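Local coordinates for protein beta-galactosidase (Marinomonas sp. ef1, PDB 6Y2K) that hydrolyses terminal beta-galactosyl residues as a cold-active GH42 beta-galactosidase, forming a hexamer linked to both its cold activity and its thermal stability, at residues G71-A75 against T139-Y143; F108-R114 against Q218-F222; H291-F297 against C439-E444; R447-L451 against S602-L606. All coordinates share one frame. Residue numbers count along the deposited sequence, not the author numbering.

Interaction 1: G71-A75 against T139-Y143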
loop_
_atom_site.group_PDB
_atom_site.type_symbol
_atom_site.label_atom_id
_atom_site.label_comp_id
_atom_site.label_asym_id
_atom_site.label_seq_id
_atom_site.Cartn_x
_atom_site.Cartn_y
_atom_site.Cartn_z
ATOM N N GLY A 71 36.632 -12.166 40.007
ATOM C CA GLY A 71 37.109 -11.750 38.678
ATOM C C GLY A 71 38.503 -11.133 38.709
ATOM O O GLY A 71 38.751 -10.250 39.522
ATOM N N THR A 72 39.406 -11.578 37.828
ATOM C CA THR A 72 40.679 -10.889 37.644
ATOM C C THR A 72 40.359 -9.553 36.952
ATOM O O THR A 72 39.491 -9.509 36.080
ATOM C CB THR A 72 41.744 -11.690 36.841
ATOM O OG1 THR A 72 41.345 -11.868 35.473
ATOM C CG2 THR A 72 42.012 -13.032 37.491
ATOM N N PRO A 73 41.042 -8.468 37.348
ATOM C CA PRO A 73 40.661 -7.119 36.940
ATOM C C PRO A 73 41.311 -6.598 35.645
ATOM O O PRO A 73 41.390 -5.380 35.435
ATOM C CB PRO A 73 41.113 -6.290 38.143
ATOM C CG PRO A 73 42.380 -6.962 38.538
ATOM C CD PRO A 73 42.096 -8.431 38.380
ATOM N N THR A 74 41.707 -7.505 34.760
ATOM C CA THR A 74 42.559 -7.160 33.619
ATOM C C THR A 74 41.831 -6.526 32.417
ATOM O O THR A 74 42.488 -6.079 31.472
ATOM C CB THR A 74 43.366 -8.386 33.146
ATOM O OG1 THR A 74 42.482 -9.471 32.850
ATOM C CG2 THR A 74 44.346 -8.833 34.214
ATOM N N ALA A 75 40.500 -6.470 32.452
ATOM C CA ALA A 75 39.719 -5.809 31.398
ATOM C C ALA A 75 39.880 -4.302 31.417
ATOM O O ALA A 75 39.742 -3.654 30.374
ATOM C CB ALA A 75 38.241 -6.161 31.530
ATOM N N THR A 139 38.198 -15.099 34.461
ATOM C CA THR A 139 39.336 -14.405 33.852
ATOM C C THR A 139 38.854 -13.165 33.099
ATOM O O THR A 139 37.982 -13.266 32.250
ATOM C CB THR A 139 40.100 -15.307 32.877
ATOM O OG1 THR A 139 39.184 -15.893 31.943
ATOM C CG2 THR A 139 40.832 -16.407 33.641
ATOM N N ASP A 140 39.398 -11.998 33.431
ATOM C CA ASP A 140 39.154 -10.780 32.654
ATOM C C ASP A 140 37.619 -10.489 32.653
ATOM O O ASP A 140 36.945 -10.697 33.685
ATOM C CB ASP A 140 39.787 -10.965 31.255
ATOM C CG ASP A 140 40.052 -9.652 30.505
ATOM O OD1 ASP A 140 39.122 -9.196 29.783
ATOM O OD2 ASP A 140 41.195 -9.134 30.562
ATOM N N ASN A 141 37.079 -9.988 31.542
ATOM C CA ASN A 141 35.649 -9.706 31.410
ATOM C C ASN A 141 35.314 -9.471 29.936
ATOM O O ASN A 141 35.729 -8.467 29.363
ATOM C CB ASN A 141 35.236 -8.472 32.222
ATOM C CG ASN A 141 33.727 -8.291 32.258
ATOM O OD1 ASN A 141 33.016 -8.999 32.999
ATOM N ND2 ASN A 141 33.222 -7.359 31.446
ATOM N N GLU A 142 34.584 -10.409 29.338
ATOM C CA GLU A 142 34.064 -10.280 27.974
ATOM C C GLU A 142 35.164 -9.967 26.965
ATOM O O GLU A 142 35.186 -8.902 26.343
ATOM C CB GLU A 142 32.934 -9.231 27.902
ATOM C CG GLU A 142 31.647 -9.613 28.635
ATOM C CD GLU A 142 30.484 -8.678 28.312
ATOM O OE1 GLU A 142 30.729 -7.470 28.108
ATOM O OE2 GLU A 142 29.317 -9.143 28.252
ATOM N N TYR A 143 36.082 -10.919 26.817
ATOM C CA TYR A 143 37.105 -10.871 25.786
ATOM C C TYR A 143 36.434 -10.511 24.477
ATOM O O TYR A 143 35.420 -11.116 24.124
ATOM C CB TYR A 143 37.778 -12.241 25.581
ATOM C CG TYR A 143 38.662 -12.763 26.698
ATOM C CD1 TYR A 143 39.546 -11.932 27.378
ATOM C CD2 TYR A 143 38.655 -14.115 27.028
ATOM C CE1 TYR A 143 40.376 -12.429 28.382
ATOM C CE2 TYR A 143 39.476 -14.619 28.030
ATOM C CZ TYR A 143 40.337 -13.777 28.701
ATOM O OH TYR A 143 41.154 -14.284 29.696
#
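Asp-140 lays its carboxylate against Thr-74 and Ala-75. Its OD2 accepts a short hydrogen bond from Thr-74 OG1, 2.6 Å away, and its OD1 is 3.6 Å from Ala-75 CB. A second hydrogen bond runs from the backbone: Asp-140 N gives to Thr-72 OG1 at 2.8 Å, almost in line. Asp-140 OD1 also accepts from Asn-141 N at 2.8 Å, which folds the carboxylate back over its loop, and it forms a salt bridge with Arg-104. Gln-226 of helix 205-233 bonds to the hydroxyls of Thr-72 and Thr-74. Ala-75 CB packs on Asn-141 CB at 3.9 Å. The two segments follow strands 67-71 and 134-138, neighbours in the TIM barrel. In clan GH-A glycosidases an Asn-Glu pair after the fourth strand carries the acid/base; Asn-141 and Glu-142 probably fill that position. Glu-142 bonds a glycerol, probably from the crystallisation liquor. A buried charge is shared among hydroxyl, amide and guanidinium donors, so the two loops are fixed by directional bonds more than by apolar contact.

Interaction 2: F108-R114 against Q218-F222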
loop_
_atom_site.group_PDB
_atom_site.type_symbol
_atom_site.label_atom_id
_atom_site.label_comp_id
_atom_site.label_asym_id
_atom_site.label_seq_id
_atom_site.Cartn_x
_atom_site.Cartn_y
_atom_site.Cartn_z
ATOM N N PHE A 108 45.508 -7.798 22.813
ATOM C CA PHE A 108 45.908 -9.123 23.311
ATOM C C PHE A 108 47.343 -9.503 22.901
ATOM O O PHE A 108 47.954 -10.390 23.520
ATOM C CB PHE A 108 44.954 -10.203 22.779
ATOM C CG PHE A 108 43.574 -10.152 23.364
ATOM C CD1 PHE A 108 43.308 -10.772 24.572
ATOM C CD2 PHE A 108 42.526 -9.512 22.693
ATOM C CE1 PHE A 108 42.036 -10.752 25.122
ATOM C CE2 PHE A 108 41.254 -9.485 23.239
ATOM C CZ PHE A 108 41.007 -10.108 24.454
ATOM N N ALA A 109 47.874 -8.859 21.852
ATOM C CA ALA A 109 49.243 -9.116 21.383
ATOM C C ALA A 109 50.333 -8.459 22.231
ATOM O O ALA A 109 51.510 -8.793 22.062
ATOM C CB ALA A 109 49.399 -8.690 19.925
ATOM N N SER A 110 49.957 -7.529 23.115
ATOM C CA SER A 110 50.925 -6.770 23.901
ATOM C C SER A 110 51.620 -7.655 24.924
ATOM O O SER A 110 50.999 -8.109 25.875
ATOM C CB SER A 110 50.251 -5.611 24.636
ATOM O OG SER A 110 51.185 -4.924 25.455
ATOM N N LEU A 111 52.916 -7.879 24.732
ATOM C CA LEU A 111 53.700 -8.687 25.666
ATOM C C LEU A 111 53.955 -7.937 26.982
ATOM O O LEU A 111 53.983 -8.554 28.062
ATOM C CB LEU A 111 55.007 -9.129 25.016
ATOM C CG LEU A 111 54.856 -9.929 23.715
ATOM C CD1 LEU A 111 56.230 -10.350 23.205
ATOM C CD2 LEU A 111 53.960 -11.154 23.901
ATOM N N GLU A 112 54.106 -6.612 26.895
ATOM C CA GLU A 112 54.257 -5.781 28.086
ATOM C C GLU A 112 53.023 -5.877 28.990
ATOM O O GLU A 112 53.160 -6.055 30.198
ATOM C CB GLU A 112 54.548 -4.315 27.725
ATOM C CG GLU A 112 55.914 -4.077 27.080
ATOM C CD GLU A 112 56.269 -2.598 26.908
ATOM O OE1 GLU A 112 55.636 -1.720 27.542
ATOM O OE2 GLU A 112 57.210 -2.296 26.144
ATOM N N TYR A 113 51.818 -5.772 28.419
ATOM C CA TYR A 113 50.613 -5.875 29.253
ATOM C C TYR A 113 50.431 -7.299 29.796
ATOM O O TYR A 113 49.971 -7.474 30.916
ATOM C CB TYR A 113 49.341 -5.392 28.535
ATOM C CG TYR A 113 48.127 -5.373 29.454
ATOM C CD1 TYR A 113 48.189 -4.740 30.697
ATOM C CD2 TYR A 113 46.936 -6.008 29.100
ATOM C CE1 TYR A 113 47.100 -4.727 31.560
ATOM C CE2 TYR A 113 45.832 -5.994 29.951
ATOM C CZ TYR A 113 45.926 -5.352 31.182
ATOM O OH TYR A 113 44.875 -5.322 32.040
ATOM N N ARG A 114 50.807 -8.311 29.018
ATOM C CA ARG A 114 50.753 -9.687 29.529
ATOM C C ARG A 114 51.608 -9.874 30.787
ATOM O O ARG A 114 51.197 -10.587 31.700
ATOM C CB ARG A 114 51.184 -10.701 28.483
ATOM C CG ARG A 114 50.098 -11.026 27.480
ATOM C CD ARG A 114 50.597 -12.100 26.542
ATOM N NE ARG A 114 49.869 -12.104 25.297
ATOM C CZ ARG A 114 50.138 -12.906 24.275
ATOM N NH1 ARG A 114 51.118 -13.815 24.336
ATOM N NH2 ARG A 114 49.412 -12.805 23.177
ATOM N N GLN A 218 45.947 -15.079 20.039
ATOM C CA GLN A 218 46.432 -14.154 21.071
ATOM C C GLN A 218 45.453 -14.078 22.256
ATOM O O GLN A 218 45.885 -13.927 23.410
ATOM C CB GLN A 218 46.699 -12.745 20.507
ATOM C CG GLN A 218 47.615 -12.651 19.277
ATOM C CD GLN A 218 48.854 -13.548 19.334
ATOM O OE1 GLN A 218 49.673 -13.455 20.262
ATOM N NE2 GLN A 218 48.998 -14.408 18.352
ATOM N N VAL A 219 44.148 -14.194 21.981
ATOM C CA VAL A 219 43.150 -14.298 23.056
ATOM C C VAL A 219 43.370 -15.597 23.844
ATOM O O VAL A 219 43.381 -15.576 25.064
ATOM C CB VAL A 219 41.687 -14.210 22.542
ATOM C CG1 VAL A 219 40.698 -14.298 23.705
ATOM C CG2 VAL A 219 41.466 -12.910 21.762
ATOM N N VAL A 220 43.570 -16.704 23.129
ATOM C CA VAL A 220 43.869 -18.005 23.750
ATOM C C VAL A 220 45.082 -17.889 24.676
ATOM O O VAL A 220 45.003 -18.299 25.841
ATOM C CB VAL A 220 44.092 -19.121 22.693
ATOM C CG1 VAL A 220 44.510 -20.443 23.342
ATOM C CG2 VAL A 220 42.829 -19.320 21.858
ATOM N N ALA A 221 46.171 -17.300 24.173
ATOM C CA ALA A 221 47.425 -17.135 24.939
ATOM C C ALA A 221 47.278 -16.220 26.157
ATOM O O ALA A 221 47.782 -16.533 27.240
ATOM C CB ALA A 221 48.534 -16.610 24.036
ATOM N N PHE A 222 46.592 -15.093 25.967
ATOM C CA PHE A 222 46.295 -14.136 27.051
ATOM C C PHE A 222 45.523 -14.793 28.189
ATOM O O PHE A 222 45.820 -14.566 29.369
ATOM C CB PHE A 222 45.501 -12.956 26.480
ATOM C CG PHE A 222 45.197 -11.853 27.467
ATOM C CD1 PHE A 222 44.052 -11.896 28.253
ATOM C CD2 PHE A 222 46.021 -10.735 27.556
ATOM C CE1 PHE A 222 43.742 -10.860 29.128
ATOM C CE2 PHE A 222 45.724 -9.696 28.435
ATOM C CZ PHE A 222 44.584 -9.762 29.227
HETATM O O HOH W 1 51.917 -11.736 21.242
HETATM O O HOH W 2 51.350 -15.112 21.572
#
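This is a buried contact between two neighbouring outer helices of the TIM barrel. Segment 108-114 is the loop and first turn leading into helix 111-128, and segment 218-222 lies within helix 205-233. Its apolar part centres on two phenylalanines. The edge of Phe-108 points at the face of Phe-222 in a T-shaped pair, with centroids 5.2 Å apart and planes at 86°. Val-219 CG2 sits over a face of the Phe-108 ring, 3.6 Å from its centroid, as a CH-pi contact. Tyr-113 CD2 touches Phe-222 CE2 at 3.9 Å, while the Tyr-113 hydroxyl bonds to Thr-74 O. Tyr-106 joins the group and stacks on Phe-222. Ser-110 is the N-cap of helix 111-128: its OG accepts from Tyr-113 N at 3.1 Å. Arg-114 supplies the polar part. Its NE and NH2 both give to Phe-108 O, at 3.1 and 2.8 Å, which ties the loop to the start of the helix. The flat guanidinium also lies over Ala-221, with NH1 3.8 Å from Ala-221 CB. Across the contact Gln-218 OE1 gathers three donors. Arg-114 NH2 gives to it directly at 3.0 Å. Water 1 links it to Ala-109 O. Water 2 gives to Gln-218 OE1 at 2.7 Å and accepts from Arg-114 NH1 at 3.1 Å.

Interaction 3: H291-F297 against C439-E444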
loop_
_atom_site.group_PDB
_atom_site.type_symbol
_atom_site.label_atom_id
_atom_site.label_comp_id
_atom_site.label_asym_id
_atom_site.label_seq_id
_atom_site.Cartn_x
_atom_site.Cartn_y
_atom_site.Cartn_z
ATOM N N HIS A 291 13.868 -12.450 20.902
ATOM C CA HIS A 291 13.487 -13.484 19.951
ATOM C C HIS A 291 13.492 -14.831 20.680
ATOM O O HIS A 291 14.346 -15.049 21.546
ATOM C CB HIS A 291 14.441 -13.507 18.753
ATOM C CG HIS A 291 14.031 -14.455 17.674
ATOM N ND1 HIS A 291 14.450 -15.771 17.642
ATOM C CD2 HIS A 291 13.251 -14.279 16.581
ATOM C CE1 HIS A 291 13.929 -16.365 16.581
ATOM N NE2 HIS A 291 13.200 -15.482 15.919
ATOM N N PRO A 292 12.537 -15.731 20.361
ATOM C CA PRO A 292 12.450 -17.022 21.090
ATOM C C PRO A 292 13.710 -17.901 21.126
ATOM O O PRO A 292 13.839 -18.742 22.029
ATOM C CB PRO A 292 11.340 -17.750 20.340
ATOM C CG PRO A 292 10.448 -16.650 19.889
ATOM C CD PRO A 292 11.388 -15.570 19.450
ATOM N N ASP A 293 14.622 -17.701 20.167
ATOM C CA ASP A 293 15.883 -18.443 20.076
ATOM C C ASP A 293 17.156 -17.659 20.413
ATOM O O ASP A 293 18.262 -18.189 20.259
ATOM C CB ASP A 293 16.003 -19.034 18.671
ATOM C CG ASP A 293 14.804 -19.860 18.306
ATOM O OD1 ASP A 293 14.373 -20.676 19.174
ATOM O OD2 ASP A 293 14.260 -19.674 17.186
ATOM N N ALA A 294 17.016 -16.428 20.896
ATOM C CA ALA A 294 18.172 -15.573 21.139
ATOM C C ALA A 294 19.047 -16.134 22.260
ATOM O O ALA A 294 20.269 -16.199 22.128
ATOM C CB ALA A 294 17.725 -14.155 21.464
ATOM N N GLY A 295 18.409 -16.551 23.350
ATOM C CA GLY A 295 19.109 -17.208 24.457
ATOM C C GLY A 295 19.466 -18.640 24.106
ATOM O O GLY A 295 20.618 -19.049 24.233
ATOM N N ALA A 296 18.451 -19.378 23.660
ATOM C CA ALA A 296 18.561 -20.790 23.285
ATOM C C ALA A 296 19.760 -21.120 22.408
ATOM O O ALA A 296 20.509 -22.047 22.709
ATOM C CB ALA A 296 17.276 -21.242 22.602
ATOM N N PHE A 297 19.931 -20.379 21.312
ATOM C CA PHE A 297 21.058 -20.588 20.405
ATOM C C PHE A 297 22.388 -20.567 21.158
ATOM O O PHE A 297 23.220 -21.455 20.987
ATOM C CB PHE A 297 21.072 -19.526 19.291
ATOM C CG PHE A 297 22.134 -19.764 18.249
ATOM C CD1 PHE A 297 21.875 -20.568 17.145
ATOM C CD2 PHE A 297 23.405 -19.210 18.383
ATOM C CE1 PHE A 297 22.850 -20.808 16.194
ATOM C CE2 PHE A 297 24.389 -19.446 17.425
ATOM C CZ PHE A 297 24.108 -20.238 16.330
ATOM N N CYS A 439 23.073 -20.185 10.201
ATOM C CA CYS A 439 23.076 -21.134 11.328
ATOM C C CYS A 439 21.881 -20.883 12.257
ATOM O O CYS A 439 21.158 -21.818 12.633
ATOM C CB CYS A 439 24.385 -21.063 12.126
ATOM S SG CYS A 439 25.871 -21.679 11.293
ATOM N N TYR A 440 21.649 -19.609 12.570
ATOM C CA TYR A 440 20.552 -19.200 13.446
ATOM C C TYR A 440 19.188 -19.551 12.852
ATOM O O TYR A 440 18.319 -20.015 13.569
ATOM C CB TYR A 440 20.616 -17.692 13.719
ATOM C CG TYR A 440 19.709 -17.216 14.824
ATOM C CD1 TYR A 440 18.399 -16.814 14.559
ATOM C CD2 TYR A 440 20.161 -17.148 16.140
ATOM C CE1 TYR A 440 17.569 -16.367 15.577
ATOM C CE2 TYR A 440 19.337 -16.689 17.158
ATOM C CZ TYR A 440 18.042 -16.309 16.873
ATOM O OH TYR A 440 17.232 -15.845 17.880
ATOM N N ARG A 441 19.011 -19.331 11.550
ATOM C CA ARG A 441 17.733 -19.647 10.883
ATOM C C ARG A 441 17.498 -21.163 10.704
ATOM O O ARG A 441 16.346 -21.616 10.752
ATOM C CB ARG A 441 17.611 -18.904 9.552
ATOM C CG ARG A 441 17.591 -17.386 9.686
ATOM C CD ARG A 441 16.406 -16.880 10.493
ATOM N NE ARG A 441 16.467 -15.438 10.750
ATOM C CZ ARG A 441 15.626 -14.773 11.545
ATOM N NH1 ARG A 441 14.628 -15.397 12.167
ATOM N NH2 ARG A 441 15.769 -13.465 11.717
ATOM N N MET A 442 18.570 -21.934 10.526
ATOM C CA MET A 442 18.450 -23.405 10.552
ATOM C C MET A 442 18.044 -23.859 11.962
ATOM O O MET A 442 17.177 -24.717 12.114
ATOM C CB MET A 442 19.744 -24.101 10.110
ATOM C CG MET A 442 20.084 -23.910 8.633
ATOM S SD MET A 442 21.171 -25.195 7.984
ATOM C CE MET A 442 19.981 -26.479 7.614
ATOM N N TYR A 443 18.648 -23.235 12.976
ATOM C CA TYR A 443 18.343 -23.523 14.375
ATOM C C TYR A 443 16.892 -23.166 14.731
ATOM O O TYR A 443 16.209 -23.945 15.401
ATOM C CB TYR A 443 19.335 -22.790 15.287
ATOM C CG TYR A 443 19.145 -23.036 16.769
ATOM C CD1 TYR A 443 19.699 -24.161 17.393
ATOM C CD2 TYR A 443 18.436 -22.135 17.550
ATOM C CE1 TYR A 443 19.547 -24.372 18.759
ATOM C CE2 TYR A 443 18.268 -22.337 18.910
ATOM C CZ TYR A 443 18.821 -23.456 19.510
ATOM O OH TYR A 443 18.634 -23.635 20.856
ATOM N N GLU A 444 16.433 -21.996 14.283
ATOM C CA GLU A 444 15.044 -21.566 14.486
ATOM C C GLU A 444 14.037 -22.584 13.948
ATOM O O GLU A 444 13.049 -22.885 14.618
ATOM C CB GLU A 444 14.799 -20.201 13.835
ATOM C CG GLU A 444 13.362 -19.705 13.895
ATOM C CD GLU A 444 13.182 -18.346 13.238
ATOM O OE1 GLU A 444 12.507 -17.479 13.829
ATOM O OE2 GLU A 444 13.713 -18.152 12.125
#
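Two carboxylates come close together in this buried contact: Asp-293 OD2 and Glu-444 OE1 are 4.4 Å apart. Each acid has its own positive partners. Glu-444 OE2 forms a salt bridge with Arg-441 NH1 at 2.9 Å, one helical turn back, and Arg-441 also pairs with Glu-282. Asp-293 pairs with Arg-447 and Arg-611. Glu-444 OE1 takes a hydrogen bond from His-291 NE2 at 3.0 Å. The other ring nitrogen, His-291 ND1, accepts from Asp-293 N at 3.2 Å, inside the type I turn from His-291 to Ala-294, so the imidazole is held from both sides. That turn leads into helix 294-305. Tyr-440 OH lies 3.1 Å from Ala-294 N, at the start of the helix. The angle is poor for a hydrogen bond; the hydroxyl bonds to Tyr-278. Further along, Phe-297 meets two tyrosines. Its CD1 edge meets the face of Tyr-443, with centroids 5.3 Å apart and planes at 86°, in a T-shaped pair. Tyr-440 CD2 lies over a face of the Phe-297 ring, 3.9 Å from Phe-297 CG. The Tyr-443 hydroxyl bonds to Asp-300. Together His-291, Phe-297, Tyr-440 and Tyr-443 form an aromatic cluster with a polar, charged flank, joining the TIM-barrel part to helix 435-448 of the trimerisation domain.

Interaction 4: R447-L451 against S602-L606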
loop_
_atom_site.group_PDB
_atom_site.type_symbol
_atom_site.label_atom_id
_atom_site.label_comp_id
_atom_site.label_asym_id
_atom_site.label_seq_id
_atom_site.Cartn_x
_atom_site.Cartn_y
_atom_site.Cartn_z
ATOM N N ARG A 447 13.900 -25.542 16.220
ATOM C CA ARG A 447 13.190 -25.162 17.438
ATOM C C ARG A 447 11.681 -25.023 17.246
ATOM O O ARG A 447 10.907 -25.379 18.148
ATOM C CB ARG A 447 13.770 -23.867 17.998
ATOM C CG ARG A 447 15.190 -24.025 18.537
ATOM C CD ARG A 447 15.173 -24.210 20.041
ATOM N NE ARG A 447 14.768 -22.970 20.701
ATOM C CZ ARG A 447 14.371 -22.863 21.965
ATOM N NH1 ARG A 447 14.309 -23.932 22.762
ATOM N NH2 ARG A 447 14.027 -21.668 22.438
ATOM N N GLU A 448 11.262 -24.516 16.080
ATOM C CA GLU A 448 9.831 -24.463 15.716
ATOM C C GLU A 448 9.212 -25.865 15.548
ATOM O O GLU A 448 7.991 -26.010 15.590
ATOM C CB GLU A 448 9.622 -23.639 14.437
ATOM C CG GLU A 448 9.798 -22.143 14.650
ATOM C CD GLU A 448 9.744 -21.328 13.354
ATOM O OE1 GLU A 448 10.041 -21.873 12.276
ATOM O OE2 GLU A 448 9.412 -20.124 13.418
ATOM N N LEU A 449 10.062 -26.872 15.335
ATOM C CA LEU A 449 9.658 -28.283 15.299
ATOM C C LEU A 449 9.761 -28.986 16.654
ATOM O O LEU A 449 9.583 -30.205 16.733
ATOM C CB LEU A 449 10.489 -29.033 14.258
ATOM C CG LEU A 449 10.246 -28.633 12.806
ATOM C CD1 LEU A 449 11.252 -29.331 11.901
ATOM C CD2 LEU A 449 8.822 -28.955 12.369
ATOM N N GLY A 450 10.019 -28.226 17.720
ATOM C CA GLY A 450 10.060 -28.765 19.067
ATOM C C GLY A 450 11.295 -29.569 19.433
ATOM O O GLY A 450 11.293 -30.235 20.467
ATOM N N LEU A 451 12.355 -29.489 18.628
ATOM C CA LEU A 451 13.547 -30.317 18.849
ATOM C C LEU A 451 14.461 -29.740 19.943
ATOM O O LEU A 451 14.641 -28.521 20.029
ATOM C CB LEU A 451 14.340 -30.467 17.550
ATOM C CG LEU A 451 13.655 -31.251 16.427
ATOM C CD1 LEU A 451 14.328 -31.006 15.086
ATOM C CD2 LEU A 451 13.638 -32.743 16.736
ATOM N N SER A 602 10.881 -37.562 16.701
ATOM C CA SER A 602 9.581 -36.948 16.466
ATOM C C SER A 602 9.713 -35.426 16.295
ATOM O O SER A 602 10.653 -34.807 16.796
ATOM C CB SER A 602 8.621 -37.282 17.602
ATOM O OG SER A 602 9.084 -36.756 18.828
ATOM N N THR A 603 8.755 -34.843 15.584
ATOM C CA THR A 603 8.647 -33.400 15.434
ATOM C C THR A 603 7.199 -32.962 15.632
ATOM O O THR A 603 6.262 -33.767 15.522
ATOM C CB THR A 603 9.156 -32.925 14.052
ATOM O OG1 THR A 603 8.414 -33.556 12.997
ATOM C CG2 THR A 603 10.635 -33.232 13.891
ATOM N N TYR A 604 7.040 -31.677 15.929
ATOM C CA TYR A 604 5.748 -31.069 16.213
ATOM C C TYR A 604 5.850 -29.594 15.834
ATOM O O TYR A 604 6.719 -28.904 16.349
ATOM C CB TYR A 604 5.416 -31.211 17.711
ATOM C CG TYR A 604 3.998 -30.808 18.081
ATOM C CD1 TYR A 604 3.625 -29.464 18.169
ATOM C CD2 TYR A 604 3.021 -31.778 18.349
ATOM C CE1 TYR A 604 2.328 -29.099 18.507
ATOM C CE2 TYR A 604 1.725 -31.422 18.684
ATOM C CZ TYR A 604 1.379 -30.086 18.762
ATOM O OH TYR A 604 0.091 -29.729 19.092
ATOM N N TYR A 605 4.976 -29.122 14.942
ATOM C CA TYR A 605 4.928 -27.710 14.583
ATOM C C TYR A 605 4.260 -26.965 15.732
ATOM O O TYR A 605 3.027 -26.935 15.832
ATOM C CB TYR A 605 4.157 -27.477 13.276
ATOM C CG TYR A 605 4.916 -27.808 12.004
ATOM C CD1 TYR A 605 5.165 -29.133 11.635
ATOM C CD2 TYR A 605 5.357 -26.797 11.148
ATOM C CE1 TYR A 605 5.846 -29.443 10.455
ATOM C CE2 TYR A 605 6.045 -27.094 9.969
ATOM C CZ TYR A 605 6.290 -28.416 9.627
ATOM O OH TYR A 605 6.967 -28.710 8.453
ATOM N N LEU A 606 5.076 -26.392 16.613
ATOM C CA LEU A 606 4.568 -25.673 17.781
ATOM C C LEU A 606 3.824 -24.408 17.364
ATOM O O LEU A 606 4.083 -23.875 16.278
ATOM C CB LEU A 606 5.714 -25.291 18.733
ATOM C CG LEU A 606 6.431 -26.442 19.456
ATOM C CD1 LEU A 606 7.735 -25.941 20.063
ATOM C CD2 LEU A 606 5.552 -27.049 20.533
HETATM O O HOH W 3 6.222 -24.220 14.642
HETATM O O HOH W 4 10.062 -32.390 18.536
#
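Helix 435-448 ends here, and two carbonyls near its C-terminus are taken up by the chain at 602-606. Leu-606 N gives to Glu-448 O at 3.1 Å, and Tyr-604 N gives to Leu-449 O at 3.0 Å. Water 3 adds to the first link, lying 2.7 Å from both Glu-448 O and Leu-606 O. Water 4 adds to the second: it gives to Leu-449 O at 2.9 Å and to Ser-602 O at 3.0 Å. Tyr-604 O faces acceptors and no bonded donor in this contact, but Leu-449 CA approaches it at 3.2 Å as a CA-H...O contact. The helix end is a Schellman motif. Leu-451 N returns to Met-446 O and Gly-450 N to Arg-447 O, the latter at 3.0 Å, and Gly-450 is the C-prime residue, with positive phi. Side chains close the gap. Leu-449 CD2 lies over the Tyr-605 ring, 3.7 Å from its centroid, and Leu-606 CD1 rests 3.8 Å from Gly-450 CA. The charged ends look elsewhere: Arg-447 to Asp-293, Glu-448 to Asn-585 and Lys-589. Segment 602-606 also meets a second subunit, through backbone bonds of Tyr-605 and a weak bond from Arg-540 of that subunit to Thr-603 O. Main-chain and water-mediated bonds thus satisfy the carbonyls of the helix end while joining it to a segment at the subunit interface.

How the interactions relate
The four contacts form two touching pairs. Interactions 1 and 2 have centres 13 Å apart, and their segments alternate along the chain. Both belong to the TIM barrel, and they meet where Tyr-113 OH lies 2.6 Å from Thr-74 O. Interactions 3 and 4 follow later in the chain, also with centres 13 Å apart. They share helix 435-448 and are joined by the salt bridge from Arg-447 NE to Asp-293 OD1, 2.8 Å. Centres of interactions 2 and 4 are 44 Å apart, on opposite sides of the chain's centre. One pair joins neighbouring loops and helices of the barrel; the other joins the barrel part to helix 435-448 and reaches a segment that touches a second subunit.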